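Local coordinates for nucleosome assembly protein 1, putative (Plasmodium falciparum, PDB 3FS3), which is a nucleosome assembly protein of the malaria parasite, a chaperone that recognises histones and probably takes part in assembling chromatin, at the interface of chains A and B. Residues are numbered along the deposited sequence; one frame, centred on the assembly and turned at random. Chains: chain A/B, Nucleosome assembly protein 1, putative.

Contact 1: the interface of chains A and B. Residues chain A 50-51, 54, 57-58, 61; chain B 94, 97-98, 110-111.
A:Leu58 carries the apolar centre of this patch, where the start of the long helix 49-99 of chain A runs alongside the end of the same helix in chain B and meets the loop residues B:Asn110 and B:Leu111, in the antiparallel pairing by which proteins of the NAP family dimerise. Its two methyls divide the work: CD2 meets CD2 of B:Leu98 at 3.6 Å, the two side chains crossing at about a right angle, and also touches CD2 of B:Leu111, while CD1 turns to the methyl of B:Ala97. Alanine suits that position, since a short side chain probably lets the chain A helix come close; 60 Å² of it is buried, under A:Leu58, the CE and NZ end of A:Lys57, whose chain bends at chi3 (63°), and CE2 of A:Tyr61. CD2 of A:Tyr61 lies 3.9 Å from CA of B:Arg94.

Towards the rim, A:Thr54 serves both kinds of neighbour. Its CG2, anti to the backbone N, packs on CB of B:Leu111, whereas OG1, beside the backbone N (chi1 -69°), faces a water at 2.6 Å. The water links this hydroxyl and A:Glu50 O, 2.8 Å away, to the B:Asn110 carbonyl across the interface. Its distance to B:Asn110 O is 2.7 Å. Asparagine suits the loop because its short amide can reach back to the helix end: B:Asn110 ND2 donates to B:Ala97 O at 2.9 Å, approaching from above the carbonyl plane.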
ATOM      1  N   GLU A  50      -8.850 -35.615 -19.388  1.00 35.39           N
ATOM      2  CA  GLU A  50      -9.239 -34.400 -20.091  1.00 36.26           C
ATOM      3  C   GLU A  50      -9.039 -33.160 -19.213  1.00 32.98           C
ATOM      4  O   GLU A  50      -8.505 -32.143 -19.657  1.00 30.67           O
ATOM      5  CB  GLU A  50     -10.707 -34.534 -20.494  1.00 42.36           C
ATOM      6  CG  GLU A  50     -11.351 -33.292 -21.049  1.00 52.56           C
ATOM      7  CD  GLU A  50     -12.864 -33.380 -20.990  1.00 59.77           C
ATOM      8  OE1 GLU A  50     -13.534 -32.477 -21.532  1.00 63.36           O
ATOM      9  OE2 GLU A  50     -13.381 -34.352 -20.391  1.00 62.13           O
ATOM     10  N   GLN A  51      -9.473 -33.246 -17.961  1.00 31.09           N
ATOM     11  CA  GLN A  51      -9.334 -32.123 -17.043  1.00 28.36           C
ATOM     12  C   GLN A  51      -7.866 -31.912 -16.671  1.00 31.00           C
ATOM     13  O   GLN A  51      -7.427 -30.775 -16.463  1.00 31.27           O
ATOM     14  CB  GLN A  51     -10.193 -32.370 -15.798  1.00 24.68           C
ATOM     15  CG  GLN A  51     -11.684 -32.524 -16.128  1.00 24.14           C
ATOM     16  CD  GLN A  51     -12.487 -33.159 -15.001  1.00 26.71           C
ATOM     17  OE1 GLN A  51     -11.927 -33.677 -14.036  1.00 30.50           O
ATOM     18  NE2 GLN A  51     -13.806 -33.135 -15.133  1.00 23.46           N
ATOM     19  N   THR A  54      -6.369 -29.696 -19.134  1.00 30.75           N
ATOM     20  CA  THR A  54      -6.838 -28.337 -18.916  1.00 28.64           C
ATOM     21  C   THR A  54      -6.026 -27.673 -17.805  1.00 28.50           C
ATOM     22  O   THR A  54      -5.647 -26.507 -17.912  1.00 26.65           O
ATOM     23  CB  THR A  54      -8.324 -28.335 -18.531  1.00 25.37           C
ATOM     24  OG1 THR A  54      -9.102 -28.727 -19.668  1.00 29.99           O
ATOM     25  CG2 THR A  54      -8.756 -26.949 -18.053  1.00 24.49           C
ATOM     26  N   LYS A  57      -2.561 -26.756 -19.020  1.00 26.89           N
ATOM     27  CA  LYS A  57      -2.596 -25.556 -19.841  1.00 28.91           C
ATOM     28  C   LYS A  57      -2.651 -24.311 -18.957  1.00 28.95           C
ATOM     29  O   LYS A  57      -1.934 -23.338 -19.209  1.00 24.61           O
ATOM     30  CB  LYS A  57      -3.791 -25.599 -20.794  1.00 35.90           C
ATOM     31  CG  LYS A  57      -3.620 -26.605 -21.930  1.00 40.69           C
ATOM     32  CD  LYS A  57      -4.913 -26.801 -22.723  1.00 49.96           C
ATOM     33  CE  LYS A  57      -5.370 -25.522 -23.413  1.00 53.90           C
ATOM     34  NZ  LYS A  57      -6.678 -25.710 -24.110  1.00 56.91           N
ATOM     35  N   LEU A  58      -3.477 -24.356 -17.910  1.00 25.28           N
ATOM     36  CA  LEU A  58      -3.598 -23.231 -16.987  1.00 26.29           C
ATOM     37  C   LEU A  58      -2.263 -22.922 -16.299  1.00 27.91           C
ATOM     38  O   LEU A  58      -1.911 -21.751 -16.130  1.00 25.66           O
ATOM     39  CB  LEU A  58      -4.677 -23.507 -15.926  1.00 22.34           C
ATOM     40  CG  LEU A  58      -6.101 -23.045 -16.241  1.00 24.67           C
ATOM     41  CD1 LEU A  58      -6.500 -23.509 -17.627  1.00 26.25           C
ATOM     42  CD2 LEU A  58      -7.067 -23.575 -15.186  1.00 21.75           C
ATOM     43  N   TYR A  61      -0.206 -21.107 -18.738  1.00 24.38           N
ATOM     44  CA  TYR A  61      -0.599 -19.703 -18.805  1.00 23.93           C
ATOM     45  C   TYR A  61      -0.164 -18.960 -17.547  1.00 24.03           C
ATOM     46  O   TYR A  61       0.267 -17.813 -17.621  1.00 25.74           O
ATOM     47  CB  TYR A  61      -2.115 -19.548 -18.970  1.00 24.86           C
ATOM     48  CG  TYR A  61      -2.721 -20.336 -20.113  1.00 26.99           C
ATOM     49  CD1 TYR A  61      -2.045 -20.495 -21.324  1.00 25.14           C
ATOM     50  CD2 TYR A  61      -3.972 -20.936 -19.974  1.00 26.51           C
ATOM     51  CE1 TYR A  61      -2.598 -21.240 -22.360  1.00 23.89           C
ATOM     52  CE2 TYR A  61      -4.535 -21.678 -20.998  1.00 26.55           C
ATOM     53  CZ  TYR A  61      -3.842 -21.834 -22.188  1.00 28.01           C
ATOM     54  OH  TYR A  61      -4.384 -22.616 -23.181  1.00 32.31           O
TER
ATOM     55  N   ARG B  94      -7.075 -18.577 -20.301  1.00 24.01           N
ATOM     56  CA  ARG B  94      -7.497 -19.398 -19.178  1.00 23.03           C
ATOM     57  C   ARG B  94      -9.011 -19.614 -19.251  1.00 23.74           C
ATOM     58  O   ARG B  94      -9.487 -20.737 -19.121  1.00 24.16           O
ATOM     59  CB  ARG B  94      -7.115 -18.701 -17.878  1.00 24.17           C
ATOM     60  CG  ARG B  94      -7.909 -19.138 -16.674  1.00 26.79           C
ATOM     61  CD  ARG B  94      -8.163 -17.936 -15.800  1.00 27.37           C
ATOM     62  NE  ARG B  94      -7.037 -17.648 -14.942  1.00 23.02           N
ATOM     63  CZ  ARG B  94      -6.851 -16.497 -14.309  1.00 26.25           C
ATOM     64  NH1 ARG B  94      -7.722 -15.505 -14.446  1.00 23.21           N
ATOM     65  NH2 ARG B  94      -5.793 -16.348 -13.520  1.00 23.70           N
ATOM     66  N   ALA B  97      -9.879 -22.031 -22.049  1.00 23.27           N
ATOM     67  CA  ALA B  97      -9.564 -23.409 -21.710  1.00 27.00           C
ATOM     68  C   ALA B  97     -10.537 -23.940 -20.657  1.00 28.07           C
ATOM     69  O   ALA B  97     -10.907 -25.109 -20.686  1.00 29.64           O
ATOM     70  CB  ALA B  97      -8.130 -23.505 -21.195  1.00 23.93           C
ATOM     71  N   LEU B  98     -10.950 -23.077 -19.732  1.00 26.91           N
ATOM     72  CA  LEU B  98     -11.875 -23.475 -18.668  1.00 28.08           C
ATOM     73  C   LEU B  98     -13.307 -23.678 -19.155  1.00 31.33           C
ATOM     74  O   LEU B  98     -13.955 -24.674 -18.818  1.00 29.34           O
ATOM     75  CB  LEU B  98     -11.900 -22.423 -17.551  1.00 22.61           C
ATOM     76  CG  LEU B  98     -10.730 -22.327 -16.571  1.00 23.96           C
ATOM     77  CD1 LEU B  98     -10.921 -21.113 -15.671  1.00 28.09           C
ATOM     78  CD2 LEU B  98     -10.660 -23.584 -15.725  1.00 25.22           C
ATOM     79  N   ASN B 110     -14.642 -27.573 -18.245  1.00 25.64           N
ATOM     80  CA  ASN B 110     -13.427 -28.331 -18.527  1.00 25.88           C
ATOM     81  C   ASN B 110     -12.570 -28.535 -17.280  1.00 28.64           C
ATOM     82  O   ASN B 110     -11.557 -29.232 -17.327  1.00 30.23           O
ATOM     83  CB  ASN B 110     -12.620 -27.665 -19.639  1.00 25.57           C
ATOM     84  CG  ASN B 110     -13.421 -27.515 -20.920  1.00 29.39           C
ATOM     85  OD1 ASN B 110     -14.112 -28.441 -21.345  1.00 32.03           O
ATOM     86  ND2 ASN B 110     -13.329 -26.350 -21.546  1.00 29.03           N
ATOM     87  N   LEU B 111     -12.978 -27.919 -16.170  1.00 27.39           N
ATOM     88  CA  LEU B 111     -12.283 -28.063 -14.885  1.00 25.66           C
ATOM     89  C   LEU B 111     -13.257 -27.641 -13.784  1.00 28.41           C
ATOM     90  O   LEU B 111     -13.198 -26.520 -13.255  1.00 25.65           O
ATOM     91  CB  LEU B 111     -11.014 -27.210 -14.830  1.00 23.60           C
ATOM     92  CG  LEU B 111     -10.071 -27.556 -13.673  1.00 24.69           C
ATOM     93  CD1 LEU B 111      -9.663 -29.022 -13.781  1.00 27.31           C
ATOM     94  CD2 LEU B 111      -8.834 -26.665 -13.709  1.00 24.88           C
TER
HETATM   95  O   HOH W   1     -10.910 -30.620 -19.601  1.00 44.84           O

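Contact 2: the interface of chains A and B. Residues chain A 94, 114, 284-287, 289-290, 292; chain B 55, 58-59, 62, 66.
A:Val286, with 73 Å² buried, is the apolar wedge of this contact between the end of helix 260-289 in chain A and the early turns of the long dimerisation helix 49-99 in chain B, both belonging to the NAP fold. Its CG1 occupies the crowded position between backbone N and carbonyl carbon (chi1 72°), and CG2 stands anti to the N, so that the branched side chain presents two methyls. CG1 lies 3.6 Å from CB of B:Gln62, the two side chains sliding past each other in opposite directions; CG2 reaches CB of B:Leu58. Further along, CD2 of B:Leu58 meets the ring of A:Phe114 tip to tip, at 3.6 Å from CE1. B:Leu55, burying 48 Å², sets CD1 between A:Val286 CG2 and A:Tyr289 CE2 and lays CD2 on CD2 of A:Leu290.

B:Lys59, burying 56 Å², bends at chi2, chi3 and chi4. A long, flexible chain suits this place because its methylenes can lie on apolar neighbours while the ammonium turns to an acid: CD is 3.6 Å from A:Val286 CG1 and 3.5 Å from A:Leu290 CD1, and NZ forms a salt bridge with A:Asp287 OD1 at 3.5 Å. The neighbouring carboxylate would be expected to favour the charged form of the lysine.

While OD1 of A:Asp287 faces B:Lys59, OD2 accepts a hydrogen bond from the phenol OH of B:Tyr66. The side chains of B:Tyr66 and A:Tyr284 cross at about a right angle, yet their rings are turned nearly parallel and meet through CE1 of the first and CD1 of the second. OE1 of B:Gln62 lies over one face of the B:Tyr66 ring, near the rim. The carboxylate and ring planes are 18° apart, and A:Asp287 OD2 lies at the edge of the ring, in its plane, receiving the hydroxyl on its anti lone pair, away from OD1.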
ATOM      1  N   ARG A  94      17.890  22.049  -1.026  1.00 24.01           N
ATOM      2  CA  ARG A  94      17.150  22.497   0.143  1.00 23.03           C
ATOM      3  C   ARG A  94      18.087  22.529   1.353  1.00 23.74           C
ATOM      4  O   ARG A  94      18.126  23.511   2.086  1.00 24.16           O
ATOM      5  CB  ARG A  94      15.983  21.549   0.389  1.00 24.17           C
ATOM      6  CG  ARG A  94      15.452  21.560   1.800  1.00 26.79           C
ATOM      7  CD  ARG A  94      15.068  20.153   2.183  1.00 27.37           C
ATOM      8  NE  ARG A  94      13.752  19.804   1.699  1.00 23.02           N
ATOM      9  CZ  ARG A  94      13.289  18.564   1.613  1.00 26.25           C
ATOM     10  NH1 ARG A  94      14.047  17.536   1.974  1.00 23.21           N
ATOM     11  NH2 ARG A  94      12.051  18.357   1.180  1.00 23.70           N
ATOM     12  N   PHE A 114      13.255  24.761  11.121  1.00 26.47           N
ATOM     13  CA  PHE A 114      12.617  24.198   9.938  1.00 22.28           C
ATOM     14  C   PHE A 114      12.070  22.784  10.075  1.00 22.03           C
ATOM     15  O   PHE A 114      10.895  22.550   9.823  1.00 24.11           O
ATOM     16  CB  PHE A 114      13.566  24.206   8.738  1.00 26.33           C
ATOM     17  CG  PHE A 114      12.961  23.592   7.503  1.00 21.20           C
ATOM     18  CD1 PHE A 114      12.011  24.292   6.757  1.00 18.46           C
ATOM     19  CD2 PHE A 114      13.293  22.298   7.126  1.00 17.01           C
ATOM     20  CE1 PHE A 114      11.399  23.707   5.648  1.00 16.91           C
ATOM     21  CE2 PHE A 114      12.694  21.699   6.022  1.00 19.84           C
ATOM     22  CZ  PHE A 114      11.736  22.411   5.275  1.00 19.37           C
ATOM     23  N   TYR A 284       7.934  16.417   0.934  1.00 25.76           N
ATOM     24  CA  TYR A 284       7.163  17.658   1.027  1.00 21.26           C
ATOM     25  C   TYR A 284       7.480  18.525   2.249  1.00 24.52           C
ATOM     26  O   TYR A 284       6.616  19.253   2.730  1.00 24.03           O
ATOM     27  CB  TYR A 284       5.671  17.310   1.075  1.00 25.21           C
ATOM     28  CG  TYR A 284       5.256  16.172   0.161  1.00 25.03           C
ATOM     29  CD1 TYR A 284       5.504  16.223  -1.208  1.00 27.07           C
ATOM     30  CD2 TYR A 284       4.610  15.047   0.669  1.00 28.05           C
ATOM     31  CE1 TYR A 284       5.121  15.189  -2.052  1.00 25.17           C
ATOM     32  CE2 TYR A 284       4.218  14.004  -0.164  1.00 29.95           C
ATOM     33  CZ  TYR A 284       4.477  14.082  -1.525  1.00 31.42           C
ATOM     34  OH  TYR A 284       4.085  13.061  -2.355  1.00 31.16           O
ATOM     35  N   ALA A 285       8.714  18.463   2.737  1.00 24.56           N
ATOM     36  CA  ALA A 285       9.115  19.206   3.930  1.00 23.27           C
ATOM     37  C   ALA A 285       8.599  20.623   4.099  1.00 25.65           C
ATOM     38  O   ALA A 285       7.886  20.916   5.068  1.00 21.39           O
ATOM     39  CB  ALA A 285      10.622  19.216   4.051  1.00 21.40           C
ATOM     40  N   VAL A 286       8.958  21.505   3.171  1.00 20.55           N
ATOM     41  CA  VAL A 286       8.557  22.897   3.300  1.00 22.16           C
ATOM     42  C   VAL A 286       7.054  23.102   3.395  1.00 22.79           C
ATOM     43  O   VAL A 286       6.605  24.007   4.089  1.00 23.93           O
ATOM     44  CB  VAL A 286       9.128  23.776   2.149  1.00 23.16           C
ATOM     45  CG1 VAL A 286       8.414  23.478   0.823  1.00 14.11           C
ATOM     46  CG2 VAL A 286       9.001  25.247   2.525  1.00 17.97           C
ATOM     47  N   ASP A 287       6.276  22.262   2.714  1.00 24.67           N
ATOM     48  CA  ASP A 287       4.822  22.388   2.760  1.00 26.54           C
ATOM     49  C   ASP A 287       4.284  22.020   4.134  1.00 28.03           C
ATOM     50  O   ASP A 287       3.236  22.522   4.558  1.00 27.86           O
ATOM     51  CB  ASP A 287       4.170  21.539   1.671  1.00 26.91           C
ATOM     52  CG  ASP A 287       4.255  22.194   0.308  1.00 26.37           C
ATOM     53  OD1 ASP A 287       4.579  23.399   0.250  1.00 28.13           O
ATOM     54  OD2 ASP A 287       3.987  21.518  -0.703  1.00 33.01           O
ATOM     55  N   TYR A 289       6.208  22.481   6.852  1.00 23.55           N
ATOM     56  CA  TYR A 289       6.673  23.634   7.612  1.00 24.68           C
ATOM     57  C   TYR A 289       5.602  24.725   7.538  1.00 28.58           C
ATOM     58  O   TYR A 289       5.173  25.242   8.566  1.00 31.79           O
ATOM     59  CB  TYR A 289       7.985  24.157   7.032  1.00 24.68           C
ATOM     60  CG  TYR A 289       8.404  25.500   7.578  1.00 22.56           C
ATOM     61  CD1 TYR A 289       9.206  25.601   8.714  1.00 21.36           C
ATOM     62  CD2 TYR A 289       7.995  26.679   6.955  1.00 26.60           C
ATOM     63  CE1 TYR A 289       9.594  26.852   9.216  1.00 24.61           C
ATOM     64  CE2 TYR A 289       8.372  27.927   7.444  1.00 25.61           C
ATOM     65  CZ  TYR A 289       9.173  28.009   8.571  1.00 27.78           C
ATOM     66  OH  TYR A 289       9.559  29.253   9.032  1.00 31.25           O
ATOM     67  N   LEU A 290       5.167  25.054   6.322  1.00 28.01           N
ATOM     68  CA  LEU A 290       4.141  26.077   6.101  1.00 28.89           C
ATOM     69  C   LEU A 290       2.768  25.618   6.580  1.00 31.88           C
ATOM     70  O   LEU A 290       1.846  26.420   6.680  1.00 34.54           O
ATOM     71  CB  LEU A 290       4.042  26.438   4.608  1.00 29.25           C
ATOM     72  CG  LEU A 290       5.187  27.225   3.965  1.00 32.94           C
ATOM     73  CD1 LEU A 290       4.934  27.386   2.479  1.00 33.26           C
ATOM     74  CD2 LEU A 290       5.305  28.589   4.635  1.00 29.70           C
ATOM     75  N   ILE A 292       0.565  23.780   5.038  1.00 39.98           N
ATOM     76  CA  ILE A 292      -0.457  23.824   4.006  1.00 40.86           C
ATOM     77  C   ILE A 292      -0.872  22.455   3.488  1.00 43.49           C
ATOM     78  O   ILE A 292      -1.335  22.329   2.359  1.00 45.56           O
ATOM     79  CB  ILE A 292       0.001  24.695   2.820  1.00 41.49           C
ATOM     80  CG1 ILE A 292       1.260  24.109   2.182  1.00 39.86           C
ATOM     81  CG2 ILE A 292       0.281  26.110   3.305  1.00 42.56           C
ATOM     82  CD1 ILE A 292       1.785  24.930   1.015  1.00 40.06           C
TER
ATOM     83  N   LEU B  55      13.025  30.765   2.418  1.00 27.18           N
ATOM     84  CA  LEU B  55      11.741  30.092   2.313  1.00 28.76           C
ATOM     85  C   LEU B  55      11.257  30.073   0.861  1.00 29.07           C
ATOM     86  O   LEU B  55      10.719  29.067   0.395  1.00 26.51           O
ATOM     87  CB  LEU B  55      10.708  30.792   3.203  1.00 25.59           C
ATOM     88  CG  LEU B  55       9.348  30.098   3.289  1.00 26.09           C
ATOM     89  CD1 LEU B  55       9.534  28.709   3.869  1.00 27.92           C
ATOM     90  CD2 LEU B  55       8.402  30.908   4.172  1.00 30.53           C
ATOM     91  N   LEU B  58      13.101  27.446  -1.068  1.00 25.28           N
ATOM     92  CA  LEU B  58      12.589  26.118  -0.743  1.00 26.29           C
ATOM     93  C   LEU B  58      11.285  25.819  -1.492  1.00 27.91           C
ATOM     94  O   LEU B  58      11.091  24.699  -1.973  1.00 25.66           O
ATOM     95  CB  LEU B  58      12.363  25.974   0.772  1.00 22.34           C
ATOM     96  CG  LEU B  58      13.524  25.428   1.604  1.00 24.67           C
ATOM     97  CD1 LEU B  58      14.798  26.173   1.263  1.00 26.25           C
ATOM     98  CD2 LEU B  58      13.201  25.545   3.090  1.00 21.75           C
ATOM     99  N   LYS B  59      10.389  26.803  -1.582  1.00 26.33           N
ATOM    100  CA  LYS B  59       9.137  26.588  -2.302  1.00 26.51           C
ATOM    101  C   LYS B  59       9.465  26.342  -3.771  1.00 27.06           C
ATOM    102  O   LYS B  59       8.840  25.508  -4.432  1.00 27.15           O
ATOM    103  CB  LYS B  59       8.204  27.793  -2.170  1.00 28.56           C
ATOM    104  CG  LYS B  59       7.584  27.965  -0.778  1.00 33.59           C
ATOM    105  CD  LYS B  59       7.083  26.632  -0.198  1.00 36.48           C
ATOM    106  CE  LYS B  59       6.115  25.890  -1.124  1.00 40.01           C
ATOM    107  NZ  LYS B  59       4.789  26.559  -1.248  1.00 44.25           N
ATOM    108  N   GLN B  62      10.588  22.923  -3.962  1.00 24.23           N
ATOM    109  CA  GLN B  62       9.453  22.034  -3.747  1.00 25.85           C
ATOM    110  C   GLN B  62       8.606  21.953  -5.017  1.00 29.73           C
ATOM    111  O   GLN B  62       8.059  20.895  -5.342  1.00 26.75           O
ATOM    112  CB  GLN B  62       8.580  22.519  -2.593  1.00 21.40           C
ATOM    113  CG  GLN B  62       7.438  21.563  -2.289  1.00 21.49           C
ATOM    114  CD  GLN B  62       7.944  20.193  -1.854  1.00 26.97           C
ATOM    115  OE1 GLN B  62       7.481  19.158  -2.342  1.00 26.88           O
ATOM    116  NE2 GLN B  62       8.899  20.183  -0.928  1.00 20.90           N
ATOM    117  N   TYR B  66       7.496  18.528  -7.120  1.00 28.69           N
ATOM    118  CA  TYR B  66       6.164  18.198  -7.618  1.00 29.79           C
ATOM    119  C   TYR B  66       6.120  17.965  -9.124  1.00 29.37           C
ATOM    120  O   TYR B  66       5.343  17.138  -9.600  1.00 28.62           O
ATOM    121  CB  TYR B  66       5.166  19.291  -7.225  1.00 29.83           C
ATOM    122  CG  TYR B  66       4.832  19.295  -5.742  1.00 30.63           C
ATOM    123  CD1 TYR B  66       4.482  18.110  -5.083  1.00 32.76           C
ATOM    124  CD2 TYR B  66       4.851  20.478  -5.001  1.00 31.55           C
ATOM    125  CE1 TYR B  66       4.161  18.104  -3.722  1.00 32.55           C
ATOM    126  CE2 TYR B  66       4.531  20.485  -3.639  1.00 32.86           C
ATOM    127  CZ  TYR B  66       4.186  19.294  -3.009  1.00 33.06           C
ATOM    128  OH  TYR B  66       3.858  19.292  -1.675  1.00 32.21           O
TER

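About 56 Å separates the C-alpha centres of contact 1 and contact 2, which lie towards opposite ends of the paired helices 49-99. Two-fold symmetry gives each a twin with the chains exchanged. A:Leu58 and B:Arg94 of contact 1 return as B:Leu58 and A:Arg94 in contact 2: the first turns of one helix therefore meet the partner's helix end and following loop as in contact 1, and the end of the partner's helix 260-289 as in contact 2. Since the twin of one contact overlaps the other, each end of the dimer probably combines both sets of interactions, fastening the early part of each long helix to the partner's globular part.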